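Local coordinates for protein glycosyltransferase Gtf1 (Streptococcus pneumoniae, PDB 4PQG) that is a glycosyltransferase of the GT-B fold that carries an added extended beta-sheet domain and holds UDP in a pocket, at residues F114-K119 / Y138-N143; L144-Y149 / S157-P162; D317-S322 / Y484-A489. All blocks are in the same frame, centred on the assembly; numbering follows the deposited sequence.

Overall arrangement
Contacts 1 and 2 belong to the extended antiparallel sheet, contact 3 to the GT-B body. After the first strands of a parallel sheet, the chain enters the extended sheet, where strands 109-114 and 119-125 form a hairpin; it returns along strand 133-140, where contact 1 closes a short loop. It turns into strand 143-150 and comes back as strand 154-163, and that hairpin is contact 2. The two adjoin, centres about 13 Å apart, because strands 133-140 and 143-150 are neighbours. Much later, contact 3 closes a long loop, bringing the linker between the parallel sheets to helix 478-489; contacts 1 and 3 have centres about 60 Å apart. All follow in series, none nesting or crossing.

Contact 1: residues F114-K119 / Y138-N143; sequences FFDQDK and YVFKGN
Asp118 and Lys119 meet Lys141 and Tyr138 where two beta hairpins lie side by side in the antiparallel sheet of the GtfA domain. A type I turn from Asp116 to Lys119 ends one hairpin, and a type I' turn from Phe140 to Asn143 ends the other. Asp118 O accepts the N-H of Lys141 at 2.6 Å, in the carbonyl plane, and also takes a bond from a water that accepts from Gly142 N, so one carbonyl serves the two central residues of the second turn, Lys141 directly and Gly142 through the water. Both central residues have positive phi, as a type I' turn requires, a conformation Gly142 adopts readily. The Asp118 side chain, its CG anti to the carbonyl carbon (chi1 -67°), runs beside that of Lys141, with CG to CG 3.4 Å. Asp118 OD1 and Lys141 NZ stay 4.9 Å apart, consistent with a loose attraction at most. Asp118 CB lies over one face of the Phe140 ring, 4.1 Å from the centroid and offset toward the rim, a CH-pi contact. Asp116 OD1 accepts from Asp118 N, closing an Asx turn. Lys119, in an antiparallel non-hydrogen-bonded pair with Phe140, is buried, and its long apolar chain brings CD to 3.2 Å from Tyr138 OH. The amine bonds to Gly97 O, and Lys119 NZ lies 3.7 Å above the centre of the Phe114 ring.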
loop_
_atom_site.group_PDB
_atom_site.type_symbol
_atom_site.label_atom_id
_atom_site.label_comp_id
_atom_site.label_asym_id
_atom_site.label_seq_id
_atom_site.Cartn_x
_atom_site.Cartn_y
_atom_site.Cartn_z
ATOM N N PHE A 114 35.447 17.520 -8.076
ATOM C CA PHE A 114 36.213 17.760 -9.276
ATOM C C PHE A 114 37.272 18.840 -9.030
ATOM O O PHE A 114 37.223 19.566 -8.022
ATOM C CB PHE A 114 35.275 18.122 -10.434
ATOM C CG PHE A 114 34.376 16.987 -10.856
ATOM C CD1 PHE A 114 34.729 16.153 -11.910
ATOM C CD2 PHE A 114 33.174 16.738 -10.189
ATOM C CE1 PHE A 114 33.913 15.095 -12.295
ATOM C CE2 PHE A 114 32.354 15.684 -10.574
ATOM C CZ PHE A 114 32.729 14.858 -11.620
ATOM N N PHE A 115 38.243 18.913 -9.940
ATOM C CA PHE A 115 39.279 19.948 -9.886
ATOM C C PHE A 115 38.692 21.312 -10.198
ATOM O O PHE A 115 39.096 22.312 -9.601
ATOM C CB PHE A 115 40.426 19.611 -10.826
ATOM C CG PHE A 115 41.196 18.402 -10.406
ATOM C CD1 PHE A 115 42.069 18.465 -9.319
ATOM C CD2 PHE A 115 41.035 17.193 -11.072
ATOM C CE1 PHE A 115 42.777 17.345 -8.917
ATOM C CE2 PHE A 115 41.743 16.068 -10.678
ATOM C CZ PHE A 115 42.618 16.145 -9.597
ATOM N N ASP A 116 37.746 21.343 -11.136
ATOM C CA ASP A 116 36.809 22.450 -11.224
ATOM C C ASP A 116 36.090 22.496 -9.863
ATOM O O ASP A 116 35.139 21.746 -9.611
ATOM C CB ASP A 116 35.827 22.238 -12.385
ATOM C CG ASP A 116 34.930 23.454 -12.644
ATOM O OD1 ASP A 116 34.650 24.226 -11.693
ATOM O OD2 ASP A 116 34.498 23.632 -13.807
ATOM N N GLN A 117 36.591 23.364 -8.986
ATOM C CA GLN A 117 36.112 23.496 -7.608
ATOM C C GLN A 117 34.633 23.885 -7.540
ATOM O O GLN A 117 33.972 23.689 -6.514
ATOM C CB GLN A 117 36.941 24.558 -6.878
ATOM C CG GLN A 117 37.117 24.305 -5.394
ATOM C CD GLN A 117 38.372 23.505 -5.088
ATOM O OE1 GLN A 117 39.238 23.963 -4.343
ATOM N NE2 GLN A 117 38.485 22.311 -5.672
ATOM N N ASP A 118 34.127 24.436 -8.639
ATOM C CA ASP A 118 32.752 24.906 -8.700
ATOM C C ASP A 118 31.713 23.795 -8.843
ATOM O O ASP A 118 30.548 24.015 -8.536
ATOM C CB ASP A 118 32.595 25.929 -9.826
ATOM C CG ASP A 118 33.360 27.215 -9.560
ATOM O OD1 ASP A 118 33.489 27.608 -8.376
ATOM O OD2 ASP A 118 33.817 27.838 -10.543
ATOM N N LYS A 119 32.124 22.613 -9.291
ATOM C CA LYS A 119 31.167 21.548 -9.551
ATOM C C LYS A 119 31.399 20.258 -8.754
ATOM O O LYS A 119 32.535 19.833 -8.565
ATOM C CB LYS A 119 31.053 21.276 -11.065
ATOM C CG LYS A 119 31.951 20.183 -11.642
ATOM C CD LYS A 119 31.986 20.250 -13.168
ATOM C CE LYS A 119 32.660 19.037 -13.801
ATOM N NZ LYS A 119 31.782 17.831 -13.898
ATOM N N TYR A 138 23.548 17.209 -9.681
ATOM C CA TYR A 138 24.644 18.047 -10.189
ATOM C C TYR A 138 24.565 19.447 -9.638
ATOM O O TYR A 138 23.567 20.143 -9.826
ATOM C CB TYR A 138 24.643 18.133 -11.710
ATOM C CG TYR A 138 25.811 18.923 -12.298
ATOM C CD1 TYR A 138 27.071 18.321 -12.483
ATOM C CD2 TYR A 138 25.655 20.263 -12.696
ATOM C CE1 TYR A 138 28.132 19.035 -13.041
ATOM C CE2 TYR A 138 26.708 20.989 -13.248
ATOM C CZ TYR A 138 27.940 20.374 -13.419
ATOM O OH TYR A 138 28.980 21.087 -13.971
ATOM N N VAL A 139 25.649 19.865 -9.000
ATOM C CA VAL A 139 25.671 21.129 -8.273
ATOM C C VAL A 139 26.781 22.013 -8.832
ATOM O O VAL A 139 27.909 21.549 -9.040
ATOM C CB VAL A 139 25.852 20.894 -6.750
ATOM C CG1 VAL A 139 25.813 22.205 -5.990
ATOM C CG2 VAL A 139 24.785 19.952 -6.204
ATOM N N PHE A 140 26.445 23.268 -9.120
ATOM C CA PHE A 140 27.424 24.224 -9.611
ATOM C C PHE A 140 27.465 25.437 -8.690
ATOM O O PHE A 140 26.413 25.989 -8.330
ATOM C CB PHE A 140 27.129 24.646 -11.044
ATOM C CG PHE A 140 28.281 25.327 -11.712
ATOM C CD1 PHE A 140 29.365 24.587 -12.190
ATOM C CD2 PHE A 140 28.301 26.715 -11.853
ATOM C CE1 PHE A 140 30.448 25.223 -12.799
ATOM C CE2 PHE A 140 29.376 27.355 -12.465
ATOM C CZ PHE A 140 30.449 26.609 -12.937
ATOM N N LYS A 141 28.681 25.821 -8.289
ATOM C CA LYS A 141 28.897 26.905 -7.317
ATOM C C LYS A 141 27.806 26.924 -6.243
ATOM O O LYS A 141 27.144 27.938 -6.027
ATOM C CB LYS A 141 29.016 28.263 -8.024
ATOM C CG LYS A 141 30.223 28.375 -8.962
ATOM C CD LYS A 141 30.514 29.799 -9.445
ATOM C CE LYS A 141 31.052 30.697 -8.330
ATOM N NZ LYS A 141 31.452 32.061 -8.789
ATOM N N GLY A 142 27.599 25.771 -5.603
ATOM C CA GLY A 142 26.640 25.652 -4.502
ATOM C C GLY A 142 25.196 25.390 -4.888
ATOM O O GLY A 142 24.399 24.953 -4.049
ATOM N N ASN A 143 24.857 25.640 -6.152
ATOM C CA ASN A 143 23.469 25.524 -6.621
ATOM C C ASN A 143 23.151 24.257 -7.413
ATOM O O ASN A 143 23.823 23.930 -8.391
ATOM C CB ASN A 143 23.078 26.750 -7.434
ATOM C CG ASN A 143 23.114 28.022 -6.613
ATOM O OD1 ASN A 143 22.650 28.056 -5.469
ATOM N ND2 ASN A 143 23.667 29.077 -7.195
HETATM O O HOH W 1 28.964 23.327 -6.142
#

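Contact 2: residues L144-Y149 / S157-P162; sequences LIRKDY and SEYFAP
Phe160 crosses both Leu144 and Lys147 on one face of a beta hairpin, strands 143-150 and 154-163 of the antiparallel extended sheet. Leu144 CD2 stands over the centre of the Phe160 ring, 4.0 Å above its plane; the branched leucine side chain presents a methyl, a CH-pi contact. Lys147 lies obliquely across the same ring, with its CG 3.7 Å from Phe160 CE2, and its extended chain carries the amine onward to a water shared with Glu158 OE1. On the other side of strand 143-150, Ile145 and Arg146 both face Tyr138 of strand 133-140, a classic beta bulge. Tyr149 reaches Glu158 with its hydroxyl, OH to OE1 2.5 Å. The oxygen sits at the ring's edge, the ring and carboxylate planes are 80° apart, and the hydroxyl meets OE1 from above the carboxylate plane, 51° out of it; Arg172 pairs with OE2. On the other face, with Asp148 and Ser157, Arg146 and Tyr159 lie side by side, Arg146 CD 3.5 Å from Tyr159 CE1. Arg146 grips Asp148 side-on, NE to OD1 and NH2 to OD2, a pairing that fixes the carboxylate's rotation. Ser157 OG donates to Asp148 OD1 at 2.6 Å, from the carboxylate face opposite Arg146 NE.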
loop_
_atom_site.group_PDB
_atom_site.type_symbol
_atom_site.label_atom_id
_atom_site.label_comp_id
_atom_site.label_asym_id
_atom_site.label_seq_id
_atom_site.Cartn_x
_atom_site.Cartn_y
_atom_site.Cartn_z
ATOM N N LEU A 144 22.116 23.563 -6.964
ATOM C CA LEU A 144 21.620 22.371 -7.627
ATOM C C LEU A 144 20.987 22.745 -8.964
ATOM O O LEU A 144 20.082 23.559 -9.023
ATOM C CB LEU A 144 20.608 21.676 -6.733
ATOM C CG LEU A 144 19.884 20.433 -7.238
ATOM C CD1 LEU A 144 20.849 19.298 -7.488
ATOM C CD2 LEU A 144 18.869 20.027 -6.175
ATOM N N ILE A 145 21.465 22.113 -10.023
ATOM C CA ILE A 145 21.125 22.453 -11.396
ATOM C C ILE A 145 20.345 21.324 -12.095
ATOM O O ILE A 145 19.509 21.576 -12.937
ATOM C CB ILE A 145 22.439 22.821 -12.153
ATOM C CG1 ILE A 145 22.976 24.173 -11.659
ATOM C CG2 ILE A 145 22.286 22.834 -13.671
ATOM C CD1 ILE A 145 21.917 25.259 -11.557
ATOM N N ARG A 146 20.639 20.078 -11.761
ATOM C CA ARG A 146 20.004 18.942 -12.431
ATOM C C ARG A 146 20.063 17.716 -11.546
ATOM O O ARG A 146 21.062 17.491 -10.834
ATOM C CB ARG A 146 20.675 18.638 -13.783
ATOM C CG ARG A 146 19.856 17.718 -14.698
ATOM C CD ARG A 146 20.522 17.560 -16.072
ATOM N NE ARG A 146 21.271 16.316 -16.240
ATOM C CZ ARG A 146 22.235 16.113 -17.145
ATOM N NH1 ARG A 146 22.628 17.079 -17.977
ATOM N NH2 ARG A 146 22.821 14.929 -17.216
ATOM N N LYS A 147 18.978 16.947 -11.578
ATOM C CA LYS A 147 18.927 15.612 -11.001
ATOM C C LYS A 147 18.558 14.607 -12.071
ATOM O O LYS A 147 17.559 14.788 -12.789
ATOM C CB LYS A 147 17.878 15.517 -9.890
ATOM C CG LYS A 147 18.199 16.259 -8.616
ATOM C CD LYS A 147 17.268 15.822 -7.490
ATOM C CE LYS A 147 17.266 16.837 -6.350
ATOM N NZ LYS A 147 16.264 16.528 -5.276
ATOM N N ASP A 148 19.343 13.537 -12.166
ATOM C CA ASP A 148 19.060 12.456 -13.095
ATOM C C ASP A 148 18.642 11.226 -12.301
ATOM O O ASP A 148 19.131 11.015 -11.187
ATOM C CB ASP A 148 20.299 12.105 -13.912
ATOM C CG ASP A 148 20.653 13.152 -14.959
ATOM O OD1 ASP A 148 19.854 14.074 -15.239
ATOM O OD2 ASP A 148 21.749 13.024 -15.524
ATOM N N TYR A 149 17.746 10.431 -12.892
ATOM C CA TYR A 149 17.186 9.226 -12.288
ATOM C C TYR A 149 17.421 8.023 -13.210
ATOM O O TYR A 149 17.154 8.119 -14.403
ATOM C CB TYR A 149 15.693 9.436 -12.043
ATOM C CG TYR A 149 15.440 10.545 -11.045
ATOM C CD1 TYR A 149 15.383 10.273 -9.675
ATOM C CD2 TYR A 149 15.319 11.880 -11.460
ATOM C CE1 TYR A 149 15.204 11.302 -8.749
ATOM C CE2 TYR A 149 15.126 12.907 -10.539
ATOM C CZ TYR A 149 15.072 12.602 -9.188
ATOM O OH TYR A 149 14.859 13.600 -8.274
ATOM N N SER A 157 15.183 13.466 -16.051
ATOM C CA SER A 157 15.972 14.570 -15.485
ATOM C C SER A 157 15.064 15.657 -14.902
ATOM O O SER A 157 14.000 15.956 -15.451
ATOM C CB SER A 157 16.888 15.218 -16.518
ATOM O OG SER A 157 17.927 14.352 -16.902
ATOM N N GLU A 158 15.490 16.217 -13.782
ATOM C CA GLU A 158 14.868 17.377 -13.190
ATOM C C GLU A 158 15.827 18.548 -13.274
ATOM O O GLU A 158 17.012 18.410 -12.965
ATOM C CB GLU A 158 14.514 17.131 -11.724
ATOM C CG GLU A 158 13.382 16.145 -11.508
ATOM C CD GLU A 158 13.079 15.947 -10.040
ATOM O OE1 GLU A 158 14.028 15.784 -9.247
ATOM O OE2 GLU A 158 11.884 15.947 -9.686
ATOM N N TYR A 159 15.276 19.704 -13.632
ATOM C CA TYR A 159 16.032 20.928 -13.819
ATOM C C TYR A 159 15.614 21.952 -12.773
ATOM O O TYR A 159 14.419 22.131 -12.520
ATOM C CB TYR A 159 15.838 21.471 -15.239
ATOM C CG TYR A 159 16.213 20.448 -16.292
ATOM C CD1 TYR A 159 17.542 20.259 -16.668
ATOM C CD2 TYR A 159 15.240 19.633 -16.871
ATOM C CE1 TYR A 159 17.885 19.309 -17.628
ATOM C CE2 TYR A 159 15.571 18.678 -17.820
ATOM C CZ TYR A 159 16.887 18.527 -18.199
ATOM O OH TYR A 159 17.203 17.581 -19.131
ATOM N N PHE A 160 16.618 22.572 -12.151
ATOM C CA PHE A 160 16.433 23.503 -11.046
ATOM C C PHE A 160 17.146 24.827 -11.308
ATOM O O PHE A 160 18.176 24.862 -11.977
ATOM C CB PHE A 160 17.028 22.933 -9.752
ATOM C CG PHE A 160 16.394 21.657 -9.280
ATOM C CD1 PHE A 160 15.484 21.666 -8.232
ATOM C CD2 PHE A 160 16.740 20.439 -9.852
ATOM C CE1 PHE A 160 14.919 20.484 -7.766
ATOM C CE2 PHE A 160 16.177 19.255 -9.398
ATOM C CZ PHE A 160 15.264 19.277 -8.355
ATOM N N ALA A 161 16.594 25.906 -10.756
ATOM C CA ALA A 161 17.258 27.212 -10.752
ATOM C C ALA A 161 17.139 27.855 -9.355
ATOM O O ALA A 161 16.161 27.618 -8.636
ATOM C CB ALA A 161 16.667 28.120 -11.819
ATOM N N PRO A 162 18.146 28.659 -8.961
ATOM C CA PRO A 162 18.181 29.220 -7.607
ATOM C C PRO A 162 17.221 30.386 -7.428
ATOM O O PRO A 162 17.110 31.232 -8.313
ATOM C CB PRO A 162 19.632 29.721 -7.461
ATOM C CG PRO A 162 20.366 29.221 -8.662
ATOM C CD PRO A 162 19.336 29.048 -9.733
HETATM O O HOH W 2 13.651 16.611 -6.651
#

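Contact 3: residues D317-S322 / Y484-A489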
loop_
_atom_site.group_PDB
_atom_site.type_symbol
_atom_site.label_atom_id
_atom_site.label_comp_id
_atom_site.label_asym_id
_atom_site.label_seq_id
_atom_site.Cartn_x
_atom_site.Cartn_y
_atom_site.Cartn_z
ATOM N N ASP A 317 -2.672 -19.065 0.716
ATOM C CA ASP A 317 -2.299 -20.151 -0.202
ATOM C C ASP A 317 -2.463 -21.494 0.509
ATOM O O ASP A 317 -3.184 -22.365 0.037
ATOM C CB ASP A 317 -0.880 -19.973 -0.742
ATOM C CG ASP A 317 -0.791 -18.879 -1.803
ATOM O OD1 ASP A 317 -1.828 -18.272 -2.164
ATOM O OD2 ASP A 317 0.330 -18.618 -2.274
ATOM N N SER A 318 -1.809 -21.627 1.656
ATOM C CA SER A 318 -2.031 -22.743 2.550
ATOM C C SER A 318 -1.868 -22.254 3.976
ATOM O O SER A 318 -1.262 -21.203 4.214
ATOM C CB SER A 318 -1.033 -23.874 2.273
ATOM O OG SER A 318 0.300 -23.411 2.398
ATOM N N LEU A 319 -2.399 -23.022 4.926
ATOM C CA LEU A 319 -2.148 -22.769 6.338
ATOM C C LEU A 319 -0.672 -22.959 6.598
ATOM O O LEU A 319 -0.031 -23.794 5.958
ATOM C CB LEU A 319 -2.969 -23.718 7.212
ATOM C CG LEU A 319 -4.471 -23.805 6.949
ATOM C CD1 LEU A 319 -5.117 -24.677 8.015
ATOM C CD2 LEU A 319 -5.122 -22.431 6.922
ATOM N N THR A 320 -0.131 -22.174 7.518
ATOM C CA THR A 320 1.272 -22.266 7.861
ATOM C C THR A 320 1.388 -22.767 9.292
ATOM O O THR A 320 0.798 -22.188 10.203
ATOM C CB THR A 320 1.949 -20.889 7.740
ATOM O OG1 THR A 320 1.731 -20.366 6.426
ATOM C CG2 THR A 320 3.451 -20.975 8.032
ATOM N N ASP A 321 2.148 -23.844 9.481
ATOM C CA ASP A 321 2.429 -24.366 10.821
ATOM C C ASP A 321 3.685 -23.723 11.342
ATOM O O ASP A 321 4.532 -23.286 10.560
ATOM C CB ASP A 321 2.631 -25.889 10.800
ATOM C CG ASP A 321 1.470 -26.624 10.154
ATOM O OD1 ASP A 321 0.302 -26.384 10.528
ATOM O OD2 ASP A 321 1.732 -27.441 9.260
ATOM N N SER A 322 3.812 -23.657 12.665
ATOM C CA SER A 322 5.029 -23.159 13.261
ATOM C C SER A 322 6.146 -24.087 12.836
ATOM O O SER A 322 5.974 -25.309 12.867
ATOM C CB SER A 322 4.927 -23.157 14.770
ATOM O OG SER A 322 5.995 -22.411 15.303
ATOM N N TYR A 484 -9.001 -23.428 16.252
ATOM C CA TYR A 484 -10.164 -22.776 15.700
ATOM C C TYR A 484 -9.801 -21.693 14.656
ATOM O O TYR A 484 -10.530 -21.516 13.677
ATOM C CB TYR A 484 -11.039 -22.205 16.817
ATOM C CG TYR A 484 -12.489 -22.151 16.440
ATOM C CD1 TYR A 484 -13.371 -23.175 16.823
ATOM C CD2 TYR A 484 -12.989 -21.089 15.677
ATOM C CE1 TYR A 484 -14.712 -23.127 16.460
ATOM C CE2 TYR A 484 -14.323 -21.034 15.313
ATOM C CZ TYR A 484 -15.176 -22.053 15.704
ATOM O OH TYR A 484 -16.492 -21.979 15.349
ATOM N N SER A 485 -8.685 -20.992 14.864
ATOM C CA SER A 485 -8.188 -20.007 13.873
ATOM C C SER A 485 -7.903 -20.670 12.525
ATOM O O SER A 485 -8.381 -20.204 11.483
ATOM C CB SER A 485 -6.930 -19.280 14.373
ATOM O OG SER A 485 -7.263 -18.225 15.263
ATOM N N TYR A 486 -7.126 -21.755 12.555
ATOM C CA TYR A 486 -6.881 -22.586 11.360
ATOM C C TYR A 486 -8.191 -23.033 10.710
ATOM O O TYR A 486 -8.329 -23.016 9.475
ATOM C CB TYR A 486 -6.073 -23.817 11.747
ATOM C CG TYR A 486 -4.600 -23.582 11.973
ATOM C CD1 TYR A 486 -3.813 -22.952 11.004
ATOM C CD2 TYR A 486 -3.968 -24.043 13.138
ATOM C CE1 TYR A 486 -2.449 -22.756 11.202
ATOM C CE2 TYR A 486 -2.608 -23.850 13.342
ATOM C CZ TYR A 486 -1.854 -23.205 12.366
ATOM O OH TYR A 486 -0.501 -23.013 12.550
ATOM N N GLN A 487 -9.169 -23.413 11.536
ATOM C CA GLN A 487 -10.475 -23.795 11.020
ATOM C C GLN A 487 -11.160 -22.638 10.273
ATOM O O GLN A 487 -11.635 -22.818 9.139
ATOM C CB GLN A 487 -11.369 -24.339 12.143
ATOM C CG GLN A 487 -12.695 -24.921 11.677
ATOM C CD GLN A 487 -13.588 -25.295 12.846
ATOM O OE1 GLN A 487 -13.185 -26.066 13.720
ATOM N NE2 GLN A 487 -14.794 -24.727 12.886
ATOM N N ILE A 488 -11.207 -21.455 10.894
ATOM C CA ILE A 488 -11.761 -20.290 10.201
ATOM C C ILE A 488 -10.986 -20.015 8.904
ATOM O O ILE A 488 -11.582 -19.750 7.859
ATOM C CB ILE A 488 -11.780 -19.017 11.092
ATOM C CG1 ILE A 488 -12.827 -19.171 12.216
ATOM C CG2 ILE A 488 -12.027 -17.772 10.236
ATOM C CD1 ILE A 488 -12.652 -18.205 13.371
ATOM N N ALA A 489 -9.664 -20.119 8.987
ATOM C CA ALA A 489 -8.770 -19.798 7.878
ATOM C C ALA A 489 -9.041 -20.629 6.631
ATOM O O ALA A 489 -8.844 -20.152 5.511
ATOM C CB ALA A 489 -7.322 -19.956 8.313
HETATM O O HOH W 3 1.712 -24.493 14.520
#
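The ring of Tyr486 reaches from its helix to the chain of Leu319 to Asp321, with Thr320 O at its edge, in the ring plane. Leu319 comes obliquely against the same ring, its CD1 3.7 Å from Tyr486 CD1. The Asp321 side chain crosses the tyrosine at about a right angle, its carboxylate turned 69° from the ring, with OD1 4.0 Å from Tyr486 OH. The hydroxyl donates to Thr320 O at 2.8 Å, tilted 25° from the carbonyl plane. Tyrosine suits this place because its ring gives an apolar flank and its hydroxyl reaches a backbone acceptor. A water accepting from Ser322 N adds a weak bond to Tyr486 OH. With CG anti to its carbonyl carbon (chi1 -52°), Leu319 turns its CG toward the helix; its methyls divide, CD1 to the tyrosine and CD2 to the CB of Ala489, 3.6 Å away. Alanine, one helical turn on, is small enough to admit the leucine there. Loop 317-322 lies between strands 308-310 and 330-334 of the two parallel sheets. Ala489 packs on Ile422 of helix 416-423, joining the helices, while the loop touches 478-489 through Leu319 and Thr320 and bonds to Gly423 through the Thr320 backbone.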